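PDB 6NX0: Di-haem cytochrome c peroxidase family protein from Burkholderia thailandensis E264, which binds two c-type hemes and is probably a peroxidase of the diheme cytochrome c peroxidase family. Local coordinates for residues H126-A140 and H154-V166. Numbering follows the deposited sequence.
Sequences HDPGRAFAPTLSPAA and HFSRRNAPSLLYV. With HEC (heme c), chain B.
Leu163 lies across one face of the His126 imidazole, its CD1 3.7 Å from the ring centroid in a CH-pi contact 14° off the ring normal. The two side chains cross at about a right angle, and Leu163 CD2 continues onto the porphyrin, 3.5 Å from heme C3A. ND1 of His126 donates to Phe132 O at 3.0 Å, with that oxygen close to the ring plane; a weak, bent bond to Pro161 O (127° at the hydrogen) uses the same N-H. Leu163 N also holds Phe132 O, from the opposite face of its carbonyl plane. His126 closes the CXXCH motif whose Cys122 and Cys125 are covalently linked to the heme; its NE2 binds the iron at 2.2 Å, a bond that with those of ND1 fixes the ring's rotation, and a water is the other axial ligand. Phe155 stands apart from the heme, its CE2 3.7 Å from Ala140 CA at the start of helix 138-142. Ser162 OG, placed anti to its backbone N (chi1 167°), donates to Ala131 O at 2.6 Å and accepts from Leu164 N in an ST turn. Beside it, Leu164 CD2 meets Phe132 CD1 at 3.7 Å.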
loop_
_atom_site.group_PDB
_atom_site.type_symbol
_atom_site.label_atom_id
_atom_site.label_comp_id
_atom_site.label_asym_id
_atom_site.label_seq_id
_atom_site.Cartn_x
_atom_site.Cartn_y
_atom_site.Cartn_z
ATOM N N HIS A 126 -10.522 -5.168 3.714
ATOM C CA HIS A 126 -9.268 -5.507 4.386
ATOM C C HIS A 126 -9.593 -6.758 5.212
ATOM O O HIS A 126 -9.825 -6.675 6.412
ATOM C CB HIS A 126 -8.776 -4.356 5.266
ATOM C CG HIS A 126 -8.484 -3.090 4.517
ATOM N ND1 HIS A 126 -7.381 -2.953 3.703
ATOM C CD2 HIS A 126 -9.138 -1.908 4.469
ATOM C CE1 HIS A 126 -7.364 -1.733 3.193
ATOM N NE2 HIS A 126 -8.420 -1.080 3.644
ATOM N N ASP A 127 -9.614 -7.907 4.544
ATOM C CA ASP A 127 -10.115 -9.148 5.111
ATOM C C ASP A 127 -9.092 -9.721 6.079
ATOM O O ASP A 127 -7.968 -10.026 5.663
ATOM C CB ASP A 127 -10.386 -10.119 3.956
ATOM C CG ASP A 127 -10.948 -11.448 4.396
ATOM O OD1 ASP A 127 -11.076 -11.712 5.615
ATOM O OD2 ASP A 127 -11.281 -12.232 3.485
ATOM N N PRO A 128 -9.422 -9.900 7.363
ATOM C CA PRO A 128 -8.435 -10.526 8.256
ATOM C C PRO A 128 -7.967 -11.884 7.762
ATOM O O PRO A 128 -6.846 -12.306 8.100
ATOM C CB PRO A 128 -9.184 -10.632 9.592
ATOM C CG PRO A 128 -10.624 -10.609 9.228
ATOM C CD PRO A 128 -10.712 -9.686 8.052
ATOM N N GLY A 129 -8.790 -12.594 7.007
ATOM C CA GLY A 129 -8.402 -13.896 6.491
ATOM C C GLY A 129 -7.478 -13.846 5.294
ATOM O O GLY A 129 -7.039 -14.900 4.816
ATOM N N ARG A 130 -7.181 -12.648 4.792
ATOM C CA ARG A 130 -6.305 -12.433 3.638
ATOM C C ARG A 130 -5.342 -11.287 3.944
ATOM O O ARG A 130 -5.183 -10.350 3.157
ATOM C CB ARG A 130 -7.117 -12.151 2.359
ATOM C CG ARG A 130 -6.330 -12.260 1.024
ATOM C CD ARG A 130 -7.157 -11.844 -0.187
ATOM N NE ARG A 130 -8.317 -12.706 -0.332
ATOM C CZ ARG A 130 -8.344 -13.837 -1.012
ATOM N NH1 ARG A 130 -9.460 -14.557 -1.047
ATOM N NH2 ARG A 130 -7.279 -14.267 -1.664
ATOM N N ALA A 131 -4.688 -11.348 5.111
ATOM C CA ALA A 131 -3.656 -10.376 5.502
ATOM C C ALA A 131 -4.178 -8.942 5.474
ATOM O O ALA A 131 -3.426 -7.993 5.224
ATOM C CB ALA A 131 -2.412 -10.503 4.624
ATOM N N PHE A 132 -5.472 -8.781 5.755
ATOM C CA PHE A 132 -6.105 -7.461 5.771
ATOM C C PHE A 132 -5.971 -6.777 4.415
ATOM O O PHE A 132 -5.931 -5.554 4.314
ATOM C CB PHE A 132 -5.559 -6.607 6.923
ATOM C CG PHE A 132 -5.928 -7.151 8.267
ATOM C CD1 PHE A 132 -5.155 -8.123 8.890
ATOM C CD2 PHE A 132 -7.096 -6.738 8.883
ATOM C CE1 PHE A 132 -5.524 -8.659 10.130
ATOM C CE2 PHE A 132 -7.464 -7.244 10.116
ATOM C CZ PHE A 132 -6.680 -8.226 10.739
ATOM N N ALA A 133 -5.976 -7.573 3.355
ATOM C CA ALA A 133 -6.108 -7.144 1.978
ATOM C C ALA A 133 -7.493 -7.523 1.472
ATOM O O ALA A 133 -8.180 -8.339 2.091
ATOM C CB ALA A 133 -5.036 -7.821 1.114
ATOM N N PRO A 134 -7.947 -6.967 0.356
ATOM C CA PRO A 134 -9.345 -7.198 -0.017
ATOM C C PRO A 134 -9.599 -8.592 -0.562
ATOM O O PRO A 134 -8.831 -9.135 -1.366
ATOM C CB PRO A 134 -9.622 -6.120 -1.077
ATOM C CG PRO A 134 -8.304 -5.736 -1.587
ATOM C CD PRO A 134 -7.352 -5.870 -0.442
ATOM N N THR A 135 -10.714 -9.160 -0.117
ATOM C CA THR A 135 -11.369 -10.254 -0.809
ATOM C C THR A 135 -12.482 -9.604 -1.630
ATOM O O THR A 135 -13.435 -9.049 -1.071
ATOM C CB THR A 135 -11.881 -11.300 0.178
ATOM O OG1 THR A 135 -10.754 -11.902 0.829
ATOM C CG2 THR A 135 -12.679 -12.347 -0.531
ATOM N N LEU A 136 -12.292 -9.576 -2.942
ATOM C CA LEU A 136 -13.154 -8.814 -3.839
ATOM C C LEU A 136 -14.524 -9.461 -4.008
ATOM O O LEU A 136 -14.659 -10.690 -4.038
ATOM C CB LEU A 136 -12.480 -8.682 -5.198
ATOM C CG LEU A 136 -11.151 -7.918 -5.219
ATOM C CD1 LEU A 136 -10.551 -7.992 -6.615
ATOM C CD2 LEU A 136 -11.323 -6.454 -4.780
ATOM N N SER A 137 -15.543 -8.613 -4.113
ATOM C CA SER A 137 -16.896 -9.057 -4.361
ATOM C C SER A 137 -17.003 -9.643 -5.766
ATOM O O SER A 137 -16.147 -9.416 -6.617
ATOM C CB SER A 137 -17.859 -7.883 -4.229
ATOM O OG SER A 137 -17.643 -6.999 -5.318
ATOM N N PRO A 138 -18.084 -10.365 -6.065
ATOM C CA PRO A 138 -18.250 -10.846 -7.446
ATOM C C PRO A 138 -18.265 -9.733 -8.484
ATOM O O PRO A 138 -17.633 -9.870 -9.539
ATOM C CB PRO A 138 -19.585 -11.606 -7.386
ATOM C CG PRO A 138 -19.693 -12.033 -5.961
ATOM C CD PRO A 138 -19.118 -10.905 -5.161
ATOM N N ALA A 139 -18.955 -8.619 -8.224
ATOM C CA ALA A 139 -18.967 -7.547 -9.208
ATOM C C ALA A 139 -17.578 -6.957 -9.386
ATOM O O ALA A 139 -17.205 -6.544 -10.487
ATOM C CB ALA A 139 -19.950 -6.460 -8.797
ATOM N N ALA A 140 -16.803 -6.896 -8.307
ATOM C CA ALA A 140 -15.447 -6.366 -8.420
ATOM C C ALA A 140 -14.570 -7.290 -9.246
ATOM O O ALA A 140 -13.808 -6.830 -10.102
ATOM C CB ALA A 140 -14.856 -6.155 -7.030
ATOM N N HIS A 154 -20.606 1.004 -7.259
ATOM C CA HIS A 154 -19.619 1.932 -6.734
ATOM C C HIS A 154 -18.378 1.146 -6.352
ATOM O O HIS A 154 -18.475 0.118 -5.676
ATOM C CB HIS A 154 -20.175 2.701 -5.542
ATOM C CG HIS A 154 -21.242 3.664 -5.937
ATOM N ND1 HIS A 154 -20.984 4.993 -6.182
ATOM C CD2 HIS A 154 -22.550 3.468 -6.230
ATOM C CE1 HIS A 154 -22.106 5.589 -6.565
ATOM N NE2 HIS A 154 -23.069 4.687 -6.591
ATOM N N PHE A 155 -17.222 1.620 -6.804
ATOM C CA PHE A 155 -15.945 0.963 -6.528
ATOM C C PHE A 155 -14.904 1.988 -6.104
ATOM O O PHE A 155 -14.978 3.167 -6.460
ATOM C CB PHE A 155 -15.429 0.203 -7.767
ATOM C CG PHE A 155 -16.397 -0.824 -8.286
ATOM C CD1 PHE A 155 -17.367 -0.471 -9.199
ATOM C CD2 PHE A 155 -16.339 -2.137 -7.857
ATOM C CE1 PHE A 155 -18.261 -1.406 -9.669
ATOM C CE2 PHE A 155 -17.231 -3.078 -8.326
ATOM C CZ PHE A 155 -18.211 -2.701 -9.225
ATOM N N SER A 156 -13.945 1.513 -5.315
ATOM C CA SER A 156 -12.755 2.284 -4.991
ATOM C C SER A 156 -12.085 2.798 -6.261
ATOM O O SER A 156 -12.189 2.192 -7.325
ATOM C CB SER A 156 -11.770 1.401 -4.203
ATOM O OG SER A 156 -12.300 1.058 -2.933
ATOM N N ARG A 157 -11.344 3.909 -6.131
ATOM C CA ARG A 157 -10.598 4.459 -7.263
ATOM C C ARG A 157 -9.266 3.746 -7.475
ATOM O O ARG A 157 -8.681 3.866 -8.565
ATOM C CB ARG A 157 -10.350 5.954 -7.060
ATOM C CG ARG A 157 -11.644 6.785 -7.149
ATOM C CD ARG A 157 -11.441 8.272 -6.802
ATOM N NE ARG A 157 -10.572 8.509 -5.645
ATOM C CZ ARG A 157 -10.977 8.644 -4.380
ATOM N NH1 ARG A 157 -10.088 8.881 -3.420
ATOM N NH2 ARG A 157 -12.259 8.534 -4.066
ATOM N N ARG A 158 -8.802 3.004 -6.469
ATOM C CA ARG A 158 -7.565 2.253 -6.496
ATOM C C ARG A 158 -7.803 0.904 -5.841
ATOM O O ARG A 158 -8.813 0.685 -5.176
ATOM C CB ARG A 158 -6.427 2.980 -5.761
ATOM C CG ARG A 158 -6.004 4.288 -6.411
ATOM C CD ARG A 158 -4.771 4.925 -5.738
ATOM N NE ARG A 158 -4.368 6.147 -6.419
ATOM C CZ ARG A 158 -4.084 7.286 -5.799
ATOM N NH1 ARG A 158 -4.091 7.354 -4.464
ATOM N NH2 ARG A 158 -3.766 8.354 -6.530
ATOM N N ASN A 159 -6.828 0.016 -6.007
ATOM C CA ASN A 159 -6.813 -1.241 -5.277
ATOM C C ASN A 159 -6.445 -0.982 -3.825
ATOM O O ASN A 159 -5.769 0.004 -3.499
ATOM C CB ASN A 159 -5.805 -2.204 -5.912
ATOM C CG ASN A 159 -5.989 -3.636 -5.459
ATOM O OD1 ASN A 159 -7.058 -4.038 -4.995
ATOM N ND2 ASN A 159 -4.941 -4.439 -5.638
ATOM N N ALA A 160 -6.906 -1.860 -2.940
ATOM C CA ALA A 160 -6.553 -1.720 -1.532
ATOM C C ALA A 160 -5.396 -2.634 -1.169
ATOM O O ALA A 160 -5.362 -3.799 -1.612
ATOM C CB ALA A 160 -7.732 -2.062 -0.628
ATOM N N PRO A 161 -4.474 -2.134 -0.349
ATOM C CA PRO A 161 -3.361 -2.960 0.124
ATOM C C PRO A 161 -3.711 -3.752 1.375
ATOM O O PRO A 161 -4.676 -3.475 2.087
ATOM C CB PRO A 161 -2.295 -1.912 0.444
ATOM C CG PRO A 161 -3.109 -0.794 1.019
ATOM C CD PRO A 161 -4.354 -0.745 0.134
ATOM N N SER A 162 -2.865 -4.740 1.640
ATOM C CA SER A 162 -2.779 -5.314 2.969
ATOM C C SER A 162 -2.430 -4.248 4.005
ATOM O O SER A 162 -1.575 -3.387 3.781
ATOM C CB SER A 162 -1.707 -6.406 2.964
ATOM O OG SER A 162 -1.338 -6.824 4.271
ATOM N N LEU A 163 -3.081 -4.316 5.162
ATOM C CA LEU A 163 -2.723 -3.441 6.276
ATOM C C LEU A 163 -1.747 -4.054 7.262
ATOM O O LEU A 163 -1.308 -3.353 8.174
ATOM C CB LEU A 163 -3.970 -2.990 7.034
ATOM C CG LEU A 163 -5.053 -2.325 6.189
ATOM C CD1 LEU A 163 -6.201 -1.819 7.072
ATOM C CD2 LEU A 163 -4.490 -1.191 5.378
ATOM N N LEU A 164 -1.362 -5.318 7.113
ATOM C CA LEU A 164 -0.261 -5.780 7.946
ATOM C C LEU A 164 0.975 -4.960 7.610
ATOM O O LEU A 164 1.198 -4.578 6.452
ATOM C CB LEU A 164 -0.003 -7.275 7.749
ATOM C CG LEU A 164 -1.132 -8.215 8.200
ATOM C CD1 LEU A 164 -0.694 -9.636 7.942
ATOM C CD2 LEU A 164 -1.518 -8.028 9.657
ATOM N N TYR A 165 1.775 -4.663 8.638
ATOM C CA TYR A 165 3.027 -3.899 8.542
ATOM C C TYR A 165 2.792 -2.409 8.255
ATOM O O TYR A 165 3.760 -1.659 8.050
ATOM C CB TYR A 165 3.995 -4.516 7.514
ATOM C CG TYR A 165 4.156 -5.984 7.783
ATOM C CD1 TYR A 165 4.923 -6.438 8.847
ATOM C CD2 TYR A 165 3.470 -6.914 7.031
ATOM C CE1 TYR A 165 5.022 -7.791 9.132
ATOM C CE2 TYR A 165 3.566 -8.280 7.307
ATOM C CZ TYR A 165 4.337 -8.699 8.367
ATOM O OH TYR A 165 4.456 -10.041 8.693
ATOM N N VAL A 166 1.536 -1.957 8.218
ATOM C CA VAL A 166 1.272 -0.556 7.918
ATOM C C VAL A 166 1.821 0.367 8.997
ATOM O O VAL A 166 2.050 1.549 8.730
ATOM C CB VAL A 166 -0.253 -0.342 7.710
ATOM C CG1 VAL A 166 -1.020 -0.351 9.040
ATOM C CG2 VAL A 166 -0.537 0.963 6.918
HETATM FE FE HEC B . -8.883 1.036 3.491
HETATM C CHA HEC B . -5.948 2.134 2.012
HETATM C CHB HEC B . -7.534 1.604 6.555
HETATM C CHC HEC B . -12.009 0.901 4.916
HETATM C CHD HEC B . -10.325 0.614 0.391
HETATM N NA HEC B . -7.060 1.647 4.145
HETATM C C1A HEC B . -5.997 2.084 3.381
HETATM C C2A HEC B . -4.912 2.424 4.259
HETATM C C3A HEC B . -5.321 2.170 5.510
HETATM C C4A HEC B . -6.704 1.772 5.471
HETATM C CMA HEC B . -4.559 2.461 6.798
HETATM C CAA HEC B . -3.548 2.978 3.808
HETATM C CBA HEC B . -2.538 1.851 3.684
HETATM C CGA HEC B . -1.223 2.289 3.095
HETATM O O1A HEC B . -0.289 1.435 3.130
HETATM O O2A HEC B . -1.155 3.399 2.483
HETATM N NB HEC B . -9.651 1.238 5.358
HETATM C C1B HEC B . -8.901 1.499 6.496
HETATM C C2B HEC B . -9.805 1.577 7.613
HETATM C C3B HEC B . -11.058 1.488 7.156
HETATM C C4B HEC B . -10.975 1.234 5.738
HETATM C CMB HEC B . -9.355 1.811 9.059
HETATM C CAB HEC B . -12.381 1.490 7.949
HETATM C CBB HEC B . -12.611 2.892 8.566
HETATM N NC HEC B . -10.779 0.783 2.792
HETATM C C1C HEC B . -11.927 0.709 3.571
HETATM C C2C HEC B . -12.980 0.204 2.719
HETATM C C3C HEC B . -12.532 0.081 1.466
HETATM C C4C HEC B . -11.139 0.479 1.486
HETATM C CMC HEC B . -14.361 -0.234 3.235
HETATM C CAC HEC B . -13.179 -0.721 0.324
HETATM C CBC HEC B . -14.456 -0.045 -0.193
HETATM N ND HEC B . -8.235 1.271 1.582
HETATM C C1D HEC B . -9.011 1.008 0.436
HETATM C C2D HEC B . -8.240 1.380 -0.722
HETATM C C3D HEC B . -6.939 1.903 -0.228
HETATM C C4D HEC B . -6.993 1.804 1.205
HETATM C CMD HEC B . -8.731 1.361 -2.157
HETATM C CAD HEC B . -5.785 2.472 -1.074
HETATM C CBD HEC B . -6.237 3.829 -1.565
HETATM C CGD HEC B . -5.100 4.691 -2.083
HETATM O O1D HEC B . -3.943 4.217 -2.082
HETATM O O2D HEC B . -5.429 5.814 -2.560
HETATM O O HOH W 1 -9.282 3.163 3.162
#